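Local coordinates for phosphonomutase (PDB 4MG4), which belongs to the phosphoenolpyruvate phosphomutase family and folds as a beta/alpha (TIM) barrel that assembles as a two-chain protein, at residues V41-G46 with T85-T90; L50-W55 with E76-I81. All coordinates share one frame; numbering follows the deposited sequence.

In the fold
Contact 1 (41-46 with 85-90) and contact 2 (50-55 with 76-81) lie on neighbouring strands and helices of one eight-stranded parallel barrel, and their centres lie about 12 Å apart. Helix 36-44 leads into strand 50-52, and helix 71-84 leads into strand 89-92, so along the chain contact 2 falls between the two halves of contact 1. The neighbouring strands join them through two probable hydrogen bonds, Thr90 N to Leu50 O and Thr52 N to Thr90 O, each 2.9 Å. Contact 1 lies near the start of strand 89-92, where active sites of TIM barrels are not usually found; contact 2 approaches the other end of strand 50-52.

Contact 1 of 2, residues V41-G46 with T85-T90; sequences VVADAG and TDLPVT
Thr85 OG1 accepts a hydrogen bond from Leu87 N at 3.0 Å, with an N-H...O angle of 160°, and this fairly straight bond closes an ST turn just after helix 71-84. Threonine suits the position because its two branches do different work: the hydroxyl folds back onto the chain to shape the turn, while the methyl goes to the neighbouring helix. The price is probably some torsional strain, since chi1 is 95°, well past the usual staggered value near +60°. Across the contact, Thr85 CG2 lies 3.7 Å from Ala43 CB. Leu87, held by the turn, brings CD1 to the same methyl, also at 3.7 Å, and the same Leu87 CD1 is 3.9 Å from Ala43 CA. Alanine fits here because two branched side chains converge on its single methyl, and its small size lets the loop come close to the helix: Ala43 CA and Thr85 CA are 7.0 Å apart. No hydrogen bond crosses, so the junction is purely apolar and small, burying 112 Å². Helix 36-44 finishes directly beyond it in a Schellman motif, with Gly46 taking the positive phi that glycine accepts readily. Leu50 of strand 50-52 touches Thr85, Leu87 and Val42, so it joins the loop and the helix to the barrel strand, while Val257 of the second subunit packs on Val42 and Ala45.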
ATOM      1  N   VAL A  41     -10.205   4.989  -0.242  1.00 16.43           N
ATOM      2  CA  VAL A  41     -10.071   6.115  -1.199  1.00 16.51           C
ATOM      3  C   VAL A  41     -10.895   5.920  -2.467  1.00 15.94           C
ATOM      4  O   VAL A  41     -11.598   6.847  -2.926  1.00 16.72           O
ATOM      5  CB  VAL A  41      -8.608   6.350  -1.554  1.00 17.29           C
ATOM      6  CG1 VAL A  41      -8.450   7.232  -2.795  1.00 17.27           C
ATOM      7  CG2 VAL A  41      -7.869   6.913  -0.356  1.00 17.58           C
ATOM      8  N   VAL A  42     -10.850   4.712  -3.027  1.00 14.52           N
ATOM      9  CA  VAL A  42     -11.611   4.423  -4.249  1.00 14.83           C
ATOM     10  C   VAL A  42     -13.130   4.462  -3.974  1.00 15.27           C
ATOM     11  O   VAL A  42     -13.891   4.983  -4.818  1.00 15.74           O
ATOM     12  CB  VAL A  42     -11.137   3.122  -4.911  1.00 14.88           C
ATOM     13  CG1 VAL A  42     -12.051   2.726  -6.062  1.00 14.99           C
ATOM     14  CG2 VAL A  42      -9.707   3.299  -5.424  1.00 14.80           C
ATOM     15  N   ALA A  43     -13.570   3.875  -2.871  1.00 15.10           N
ATOM     16  CA  ALA A  43     -15.002   3.935  -2.480  1.00 15.52           C
ATOM     17  C   ALA A  43     -15.439   5.401  -2.258  1.00 17.66           C
ATOM     18  O   ALA A  43     -16.502   5.832  -2.738  1.00 17.90           O
ATOM     19  CB  ALA A  43     -15.246   3.167  -1.221  1.00 15.86           C
ATOM     20  N   ASP A  44     -14.613   6.175  -1.556  1.00 18.99           N
ATOM     21  CA  ASP A  44     -14.977   7.584  -1.336  1.00 20.99           C
ATOM     22  C   ASP A  44     -15.031   8.418  -2.596  1.00 21.97           C
ATOM     23  O   ASP A  44     -15.763   9.425  -2.637  1.00 23.35           O
ATOM     24  CB  ASP A  44     -14.038   8.243  -0.321  1.00 22.40           C
ATOM     25  CG  ASP A  44     -14.277   7.785   1.104  1.00 25.41           C
ATOM     26  OD1 ASP A  44     -15.290   7.145   1.426  1.00 28.10           O
ATOM     27  OD2 ASP A  44     -13.417   8.075   1.960  1.00 27.88           O
ATOM     28  N   ALA A  45     -14.291   8.032  -3.619  1.00 20.00           N
ATOM     29  CA  ALA A  45     -14.296   8.692  -4.907  1.00 20.17           C
ATOM     30  C   ALA A  45     -15.473   8.299  -5.826  1.00 19.66           C
ATOM     31  O   ALA A  45     -15.564   8.784  -6.952  1.00 21.28           O
ATOM     32  CB  ALA A  45     -12.995   8.424  -5.601  1.00 19.57           C
ATOM     33  N   GLY A  46     -16.336   7.413  -5.337  1.00 19.14           N
ATOM     34  CA  GLY A  46     -17.625   7.117  -5.969  1.00 18.96           C
ATOM     35  C   GLY A  46     -17.721   5.794  -6.664  1.00 19.01           C
ATOM     36  O   GLY A  46     -18.679   5.543  -7.413  1.00 19.05           O
ATOM     37  N   THR A  85     -14.846  -1.224   3.450  1.00 17.78           N
ATOM     38  CA  THR A  85     -15.966  -0.520   2.830  1.00 19.08           C
ATOM     39  C   THR A  85     -17.164  -1.468   2.755  1.00 18.08           C
ATOM     40  O   THR A  85     -17.024  -2.700   2.946  1.00 20.40           O
ATOM     41  CB  THR A  85     -15.654   0.104   1.448  1.00 19.46           C
ATOM     42  OG1 THR A  85     -16.046  -0.783   0.386  1.00 18.92           O
ATOM     43  CG2 THR A  85     -14.177   0.605   1.277  1.00 19.74           C
ATOM     44  N   ASP A  86     -18.326  -0.868   2.449  1.00 19.57           N
ATOM     45  CA  ASP A  86     -19.576  -1.585   2.269  1.00 20.71           C
ATOM     46  C   ASP A  86     -19.812  -2.025   0.800  1.00 18.85           C
ATOM     47  O   ASP A  86     -20.866  -2.619   0.453  1.00 18.56           O
ATOM     48  CB  ASP A  86     -20.748  -0.674   2.712  1.00 25.61           C
ATOM     49  CG  ASP A  86     -20.734  -0.428   4.217  1.00 30.63           C
ATOM     50  OD1 ASP A  86     -20.450  -1.402   4.940  1.00 35.45           O
ATOM     51  OD2 ASP A  86     -20.984   0.712   4.666  1.00 40.16           O
ATOM     52  N   LEU A  87     -18.858  -1.745  -0.070  1.00 15.82           N
ATOM     53  CA  LEU A  87     -19.010  -2.111  -1.475  1.00 14.41           C
ATOM     54  C   LEU A  87     -18.777  -3.590  -1.728  1.00 13.23           C
ATOM     55  O   LEU A  87     -18.024  -4.268  -0.995  1.00 12.92           O
ATOM     56  CB  LEU A  87     -18.078  -1.317  -2.386  1.00 14.26           C
ATOM     57  CG  LEU A  87     -18.202   0.243  -2.411  1.00 14.54           C
ATOM     58  CD1 LEU A  87     -17.176   0.861  -3.313  1.00 15.42           C
ATOM     59  CD2 LEU A  87     -19.624   0.595  -2.897  1.00 15.14           C
ATOM     60  N   PRO A  88     -19.413  -4.135  -2.765  1.00 12.63           N
ATOM     61  CA  PRO A  88     -19.038  -5.467  -3.219  1.00 12.20           C
ATOM     62  C   PRO A  88     -17.585  -5.505  -3.698  1.00 11.48           C
ATOM     63  O   PRO A  88     -17.161  -4.586  -4.397  1.00 12.06           O
ATOM     64  CB  PRO A  88     -19.968  -5.725  -4.425  1.00 12.92           C
ATOM     65  CG  PRO A  88     -20.991  -4.645  -4.363  1.00 14.03           C
ATOM     66  CD  PRO A  88     -20.345  -3.493  -3.701  1.00 13.15           C
ATOM     67  N   VAL A  89     -16.880  -6.587  -3.322  1.00 11.65           N
ATOM     68  CA  VAL A  89     -15.458  -6.736  -3.645  1.00 10.56           C
ATOM     69  C   VAL A  89     -15.280  -8.018  -4.433  1.00 10.47           C
ATOM     70  O   VAL A  89     -15.701  -9.103  -3.946  1.00 10.27           O
ATOM     71  CB  VAL A  89     -14.558  -6.802  -2.379  1.00 10.89           C
ATOM     72  CG1 VAL A  89     -13.105  -7.072  -2.752  1.00 11.12           C
ATOM     73  CG2 VAL A  89     -14.705  -5.505  -1.600  1.00 11.46           C
ATOM     74  N   THR A  90     -14.596  -7.926  -5.573  1.00  9.93           N
ATOM     75  CA  THR A  90     -14.185  -9.097  -6.351  1.00 10.12           C
ATOM     76  C   THR A  90     -12.690  -9.257  -6.249  1.00 10.31           C
ATOM     77  O   THR A  90     -11.952  -8.225  -6.173  1.00 11.16           O
ATOM     78  CB  THR A  90     -14.665  -8.986  -7.805  1.00 10.74           C
ATOM     79  OG1 THR A  90     -14.395 -10.216  -8.503  1.00 10.85           O
ATOM     80  CG2 THR A  90     -14.119  -7.768  -8.508  1.00 10.77           C
TER

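Contact 2 of 2, residues L50-W55 with E76-I81; sequences LATGSW and EVLERI
Thr52 meets helix 71-84 with its methyl, and the closest apolar approach is Thr52 CG2 to Ile81 CD1 at 3.8 Å. The two side chains cross obliquely. Ile81 reaches the strand because its longer branch runs nearly extended (chi2 166°), carrying CD1 out from the helix surface towards the barrel. One turn earlier, Leu78 comes in from the flank and places CD1 4.3 Å from Thr52 CG2, a looser touch. Leu78 and Ile81 are three residues apart and so share the inward face of the helix, where branched aliphatic side chains can cover the strand. Leu50, two residues before Thr52 and facing the same way, adds a margin of apolar surface without close contact. Leu78 also lies on Val89 and Val91 of the adjoining strand, and Ile81 on Val33 of strand 28-33 and Ala39 of helix 36-44, so helix 71-84 packs against both the barrel strands and the neighbouring helix.

The polar interactions run in other directions: from the strand side to Asp92, and along the helix between its own residues. Thr52 OG1 accepts from the backbone N of Asp92, on the next strand, which gives this buried hydroxyl a polar partner. Asp92 also receives Ser54 N at OD2, just after Gly53, the N-cap residue of helix 54-60. On the helix, Glu76 OE2 and Arg80 NH2 form a salt bridge of 3.6 Å along one turn, away from the strand.

Only carbon is therefore presented across the interface, and no hydrogen bond fixes a register between strand and helix. Van der Waals packing and the hydrophobic effect account for the contact, which buries 141 Å² in all, while threonine lets one residue face the helix with a methyl and tie its strand to the next with a hydroxyl.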
ATOM      1  N   LEU A  50     -15.465  -2.682  -5.843  1.00 12.15           N
ATOM      2  CA  LEU A  50     -14.000  -2.763  -5.826  1.00 11.73           C
ATOM      3  C   LEU A  50     -13.492  -4.110  -6.371  1.00 11.72           C
ATOM      4  O   LEU A  50     -14.142  -5.156  -6.186  1.00 11.54           O
ATOM      5  CB  LEU A  50     -13.461  -2.650  -4.409  1.00 11.81           C
ATOM      6  CG  LEU A  50     -13.918  -1.345  -3.680  1.00 12.48           C
ATOM      7  CD1 LEU A  50     -13.403  -1.443  -2.267  1.00 13.02           C
ATOM      8  CD2 LEU A  50     -13.513  -0.057  -4.375  1.00 12.80           C
ATOM      9  N   ALA A  51     -12.302  -4.061  -6.973  1.00 10.52           N
ATOM     10  CA  ALA A  51     -11.614  -5.248  -7.382  1.00 11.62           C
ATOM     11  C   ALA A  51     -10.235  -5.255  -6.757  1.00 12.41           C
ATOM     12  O   ALA A  51      -9.639  -4.180  -6.565  1.00 13.67           O
ATOM     13  CB  ALA A  51     -11.464  -5.292  -8.892  1.00 12.02           C
ATOM     14  N   THR A  52      -9.683  -6.424  -6.480  1.00 12.79           N
ATOM     15  CA  THR A  52      -8.263  -6.486  -6.264  1.00 14.36           C
ATOM     16  C   THR A  52      -7.599  -6.877  -7.560  1.00 16.61           C
ATOM     17  O   THR A  52      -8.200  -7.583  -8.420  1.00 16.09           O
ATOM     18  CB  THR A  52      -7.903  -7.442  -5.160  1.00 15.97           C
ATOM     19  OG1 THR A  52      -8.108  -8.790  -5.625  1.00 16.25           O
ATOM     20  CG2 THR A  52      -8.777  -7.208  -3.946  1.00 16.87           C
ATOM     21  N   GLY A  53      -6.334  -6.499  -7.686  1.00 16.76           N
ATOM     22  CA  GLY A  53      -5.542  -6.947  -8.809  1.00 18.00           C
ATOM     23  C   GLY A  53      -4.326  -7.667  -8.238  1.00 17.18           C
ATOM     24  O   GLY A  53      -3.644  -7.151  -7.361  1.00 16.45           O
ATOM     25  N   SER A  54      -4.001  -8.799  -8.807  1.00 17.17           N
ATOM     26  CA  SER A  54      -2.921  -9.607  -8.269  1.00 17.80           C
ATOM     27  C   SER A  54      -1.593  -8.877  -8.397  1.00 17.56           C
ATOM     28  O   SER A  54      -0.772  -8.964  -7.462  1.00 16.49           O
ATOM     29  CB  SER A  54      -2.863 -10.987  -8.884  1.00 19.75           C
ATOM     30  OG  SER A  54      -2.383 -11.001 -10.218  1.00 22.37           O
ATOM     31  N   TRP A  55      -1.384  -8.186  -9.514  1.00 16.98           N
ATOM     32  CA  TRP A  55      -0.087  -7.526  -9.732  1.00 19.77           C
ATOM     33  C   TRP A  55       0.147  -6.430  -8.687  1.00 17.90           C
ATOM     34  O   TRP A  55       1.226  -6.379  -8.059  1.00 16.82           O
ATOM     35  CB  TRP A  55      -0.030  -6.906 -11.143  1.00 22.54           C
ATOM     36  CG  TRP A  55       1.349  -6.553 -11.562  1.00 26.95           C
ATOM     37  CD1 TRP A  55       2.208  -7.333 -12.287  1.00 31.16           C
ATOM     38  CD2 TRP A  55       2.066  -5.350 -11.248  1.00 27.98           C
ATOM     39  NE1 TRP A  55       3.418  -6.680 -12.457  1.00 34.95           N
ATOM     40  CE2 TRP A  55       3.351  -5.461 -11.832  1.00 33.50           C
ATOM     41  CE3 TRP A  55       1.746  -4.199 -10.549  1.00 27.07           C
ATOM     42  CZ2 TRP A  55       4.291  -4.451 -11.744  1.00 33.05           C
ATOM     43  CZ3 TRP A  55       2.682  -3.198 -10.458  1.00 28.83           C
ATOM     44  CH2 TRP A  55       3.939  -3.332 -11.046  1.00 31.83           C
ATOM     45  N   GLU A  76      -5.541 -12.586   3.584  1.00 17.02           N
ATOM     46  CA  GLU A  76      -5.501 -11.632   4.681  1.00 17.85           C
ATOM     47  C   GLU A  76      -5.697 -10.230   4.131  1.00 17.07           C
ATOM     48  O   GLU A  76      -6.482  -9.433   4.668  1.00 16.88           O
ATOM     49  CB  GLU A  76      -4.157 -11.747   5.420  1.00 21.12           C
ATOM     50  CG  GLU A  76      -4.014 -10.742   6.544  1.00 24.95           C
ATOM     51  CD  GLU A  76      -2.595 -10.701   7.118  1.00 31.87           C
ATOM     52  OE1 GLU A  76      -1.869 -11.748   7.098  1.00 35.62           O
ATOM     53  OE2 GLU A  76      -2.205  -9.598   7.594  1.00 39.83           O
ATOM     54  N   VAL A  77      -5.016  -9.938   3.020  1.00 15.85           N
ATOM     55  CA  VAL A  77      -5.159  -8.653   2.343  1.00 16.71           C
ATOM     56  C   VAL A  77      -6.605  -8.432   1.920  1.00 14.99           C
ATOM     57  O   VAL A  77      -7.193  -7.373   2.159  1.00 15.71           O
ATOM     58  CB  VAL A  77      -4.213  -8.571   1.132  1.00 17.04           C
ATOM     59  CG1 VAL A  77      -4.543  -7.322   0.312  1.00 17.77           C
ATOM     60  CG2 VAL A  77      -2.767  -8.530   1.610  1.00 19.20           C
ATOM     61  N   LEU A  78      -7.178  -9.448   1.272  1.00 15.34           N
ATOM     62  CA  LEU A  78      -8.586  -9.435   0.898  1.00 13.72           C
ATOM     63  C   LEU A  78      -9.524  -9.125   2.040  1.00 13.32           C
ATOM     64  O   LEU A  78     -10.395  -8.310   1.902  1.00 13.19           O
ATOM     65  CB  LEU A  78      -8.978 -10.763   0.242  1.00 14.06           C
ATOM     66  CG  LEU A  78     -10.430 -10.925  -0.174  1.00 13.40           C
ATOM     67  CD1 LEU A  78     -10.791  -9.840  -1.182  1.00 14.42           C
ATOM     68  CD2 LEU A  78     -10.677 -12.307  -0.771  1.00 13.51           C
ATOM     69  N   GLU A  79      -9.362  -9.778   3.178  1.00 13.66           N
ATOM     70  CA  GLU A  79     -10.238  -9.508   4.334  1.00 13.60           C
ATOM     71  C   GLU A  79     -10.142  -8.059   4.757  1.00 14.03           C
ATOM     72  O   GLU A  79     -11.160  -7.474   5.097  1.00 15.64           O
ATOM     73  CB  GLU A  79      -9.920 -10.449   5.522  1.00 14.43           C
ATOM     74  CG  GLU A  79     -10.206 -11.897   5.245  1.00 14.80           C
ATOM     75  CD  GLU A  79      -9.913 -12.829   6.428  1.00 16.37           C
ATOM     76  OE1 GLU A  79      -9.373 -12.393   7.486  1.00 19.65           O
ATOM     77  OE2 GLU A  79     -10.123 -14.021   6.232  1.00 16.35           O
ATOM     78  N   ARG A  80      -8.928  -7.496   4.797  1.00 15.23           N
ATOM     79  CA  ARG A  80      -8.783  -6.081   5.216  1.00 16.41           C
ATOM     80  C   ARG A  80      -9.469  -5.149   4.241  1.00 15.64           C
ATOM     81  O   ARG A  80     -10.096  -4.155   4.641  1.00 15.79           O
ATOM     82  CB  ARG A  80      -7.322  -5.681   5.385  1.00 18.29           C
ATOM     83  CG  ARG A  80      -6.645  -6.375   6.538  1.00 21.81           C
ATOM     84  CD  ARG A  80      -5.241  -5.811   6.739  1.00 26.11           C
ATOM     85  NE  ARG A  80      -4.511  -6.661   7.684  1.00 30.63           N
ATOM     86  CZ  ARG A  80      -4.796  -6.707   8.984  1.00 37.18           C
ATOM     87  NH1 ARG A  80      -5.791  -5.973   9.491  1.00 39.81           N
ATOM     88  NH2 ARG A  80      -4.097  -7.507   9.792  1.00 39.99           N
ATOM     89  N   ILE A  81      -9.374  -5.479   2.945  1.00 15.46           N
ATOM     90  CA  ILE A  81     -10.065  -4.728   1.908  1.00 15.04           C
ATOM     91  C   ILE A  81     -11.577  -4.834   2.060  1.00 15.54           C
ATOM     92  O   ILE A  81     -12.281  -3.808   2.031  1.00 15.94           O
ATOM     93  CB  ILE A  81      -9.622  -5.169   0.493  1.00 14.94           C
ATOM     94  CG1 ILE A  81      -8.186  -4.697   0.231  1.00 14.36           C
ATOM     95  CG2 ILE A  81     -10.577  -4.640  -0.581  1.00 15.96           C
ATOM     96  CD1 ILE A  81      -7.475  -5.318  -0.959  1.00 14.81           C
TER